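Local coordinates for DNA replication protein DnaC (Aquifex aeolicus, PDB 3ECC) that probably binds ATP as a helicase loader of bacterial replication initiation, and here carries ADP, beryllium trifluoride and magnesium in its nucleotide site, at residues A[123-126]-A[127-131]. Sequence-based numbering, arbitrary orientation.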
loop_
_atom_site.group_PDB
_atom_site.type_symbol
_atom_site.label_atom_id
_atom_site.label_comp_id
_atom_site.label_asym_id
_atom_site.label_seq_id
_atom_site.Cartn_x
_atom_site.Cartn_y
_atom_site.Cartn_z
ATOM N N SER A 123 -5.647 -0.620 -11.937
ATOM C CA SER A 123 -6.362 0.605 -12.271
ATOM C C SER A 123 -7.818 0.602 -11.781
ATOM O O SER A 123 -8.352 1.641 -11.405
ATOM C CB SER A 123 -6.317 0.861 -13.775
ATOM O OG SER A 123 -6.920 2.105 -14.086
ATOM N N TYR A 124 -8.453 -0.565 -11.801
ATOM C CA TYR A 124 -9.834 -0.697 -11.345
ATOM C C TYR A 124 -9.957 -0.505 -9.835
ATOM O O TYR A 124 -10.766 0.293 -9.368
ATOM C CB TYR A 124 -10.397 -2.062 -11.738
ATOM C CG TYR A 124 -11.828 -2.301 -11.304
ATOM C CD1 TYR A 124 -12.806 -1.324 -11.475
ATOM C CD2 TYR A 124 -12.214 -3.520 -10.764
ATOM C CE1 TYR A 124 -14.129 -1.546 -11.087
ATOM C CE2 TYR A 124 -13.535 -3.752 -10.381
ATOM C CZ TYR A 124 -14.486 -2.760 -10.547
ATOM O OH TYR A 124 -15.793 -2.980 -10.167
ATOM N N ILE A 125 -9.151 -1.244 -9.076
ATOM C CA ILE A 125 -9.187 -1.195 -7.620
ATOM C C ILE A 125 -8.815 0.188 -7.070
ATOM O O ILE A 125 -9.371 0.639 -6.074
ATOM C CB ILE A 125 -8.276 -2.293 -7.016
ATOM C CG1 ILE A 125 -8.917 -3.675 -7.213
ATOM C CG2 ILE A 125 -7.998 -2.022 -5.549
ATOM C CD1 ILE A 125 -7.991 -4.841 -6.881
ATOM N N ILE A 126 -7.892 0.864 -7.743
ATOM C CA ILE A 126 -7.415 2.164 -7.299
ATOM C C ILE A 126 -8.365 3.320 -7.667
ATOM O O ILE A 126 -8.575 4.246 -6.871
ATOM C CB ILE A 126 -5.985 2.426 -7.804
ATOM C CG1 ILE A 126 -5.006 1.612 -6.961
ATOM C CG2 ILE A 126 -5.648 3.907 -7.736
ATOM C CD1 ILE A 126 -3.744 1.249 -7.669
ATOM N N THR A 127 -8.948 3.261 -8.857
ATOM C CA THR A 127 -9.925 4.269 -9.272
ATOM C C THR A 127 -11.193 4.199 -8.399
ATOM O O THR A 127 -11.758 5.222 -8.008
ATOM C CB THR A 127 -10.263 4.122 -10.771
ATOM O OG1 THR A 127 -9.059 4.246 -11.531
ATOM C CG2 THR A 127 -11.230 5.176 -11.215
ATOM N N TYR A 128 -11.618 2.982 -8.080
ATOM C CA TYR A 128 -12.763 2.777 -7.208
ATOM C C TYR A 128 -12.511 3.368 -5.821
ATOM O O TYR A 128 -13.346 4.110 -5.292
ATOM C CB TYR A 128 -13.067 1.291 -7.095
ATOM C CG TYR A 128 -14.345 0.979 -6.375
ATOM C CD1 TYR A 128 -15.560 0.899 -7.067
ATOM C CD2 TYR A 128 -14.350 0.755 -5.003
ATOM C CE1 TYR A 128 -16.747 0.610 -6.402
ATOM C CE2 TYR A 128 -15.529 0.465 -4.328
ATOM C CZ TYR A 128 -16.725 0.394 -5.027
ATOM O OH TYR A 128 -17.887 0.104 -4.352
ATOM N N ARG A 129 -11.346 3.062 -5.257
ATOM C CA ARG A 129 -10.986 3.518 -3.917
ATOM C C ARG A 129 -10.635 4.997 -3.895
ATOM O O ARG A 129 -10.747 5.641 -2.859
ATOM C CB ARG A 129 -9.841 2.673 -3.353
ATOM C CG ARG A 129 -10.242 1.218 -3.111
ATOM C CD ARG A 129 -9.116 0.383 -2.526
ATOM N NE ARG A 129 -8.886 0.682 -1.111
ATOM C CZ ARG A 129 -9.702 0.315 -0.126
ATOM N NH1 ARG A 129 -10.809 -0.366 -0.398
ATOM N NH2 ARG A 129 -9.422 0.648 1.132
ATOM N N TYR A 130 -10.222 5.527 -5.045
ATOM C CA TYR A 130 -10.078 6.980 -5.247
ATOM C C TYR A 130 -11.442 7.686 -5.280
ATOM O O TYR A 130 -11.633 8.710 -4.626
ATOM C CB TYR A 130 -9.313 7.270 -6.545
ATOM C CG TYR A 130 -9.162 8.738 -6.890
ATOM C CD1 TYR A 130 -8.223 9.531 -6.241
ATOM C CD2 TYR A 130 -9.942 9.330 -7.883
ATOM C CE1 TYR A 130 -8.074 10.878 -6.557
ATOM C CE2 TYR A 130 -9.800 10.676 -8.203
ATOM C CZ TYR A 130 -8.865 11.442 -7.537
ATOM O OH TYR A 130 -8.717 12.773 -7.842
ATOM N N ASN A 131 -12.383 7.141 -6.042
ATOM C CA ASN A 131 -13.700 7.771 -6.184
ATOM C C ASN A 131 -14.565 7.678 -4.928
ATOM O O ASN A 131 -15.344 8.590 -4.631
ATOM C CB ASN A 131 -14.456 7.186 -7.379
ATOM C CG ASN A 131 -13.759 7.450 -8.694
ATOM O OD1 ASN A 131 -13.077 8.465 -8.860
ATOM N ND2 ASN A 131 -13.913 6.529 -9.636
#
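T127 reaches back one helical turn and donates its OG1 hydroxyl to the carbonyl O of S123, OG1 to O 2.7 Å, with the donor tilted 17° from the carbonyl plane. The same S123 O also accepts the backbone N-H of T127 (N to O 3.1 Å), which stands above that plane, 38° out of it, so one carbonyl is gripped by two donors of one residue. The torsion sets this up: OG1 stands anti to its own carbonyl carbon and beside the backbone N (chi1 -58°), which turns it back toward S123 O. A valine here would probably leave S123 O to the backbone N-H alone, the second donor lost. Y128 N to Y124 O, R129 N to I125 O and Y130 N to I126 O (2.8 Å) continue the i to i-4 hydrogen bonds. Outward, the aliphatic stem of R129 runs alongside I125, CD to CG2 4.0 Å, pointing the same way; its guanidinium NH2 goes on to the carbonyls of S101 and S135, while Y128 OH hydrogen-bonds to OD1 of N100. I125 also packs on L78, L82 and L99, and Y130 on helix 164-173. Within the beta-alpha-beta unit 104-107, 116-131, 136-141, the hydroxyl's donor is thus spent on the helix's own carbonyl.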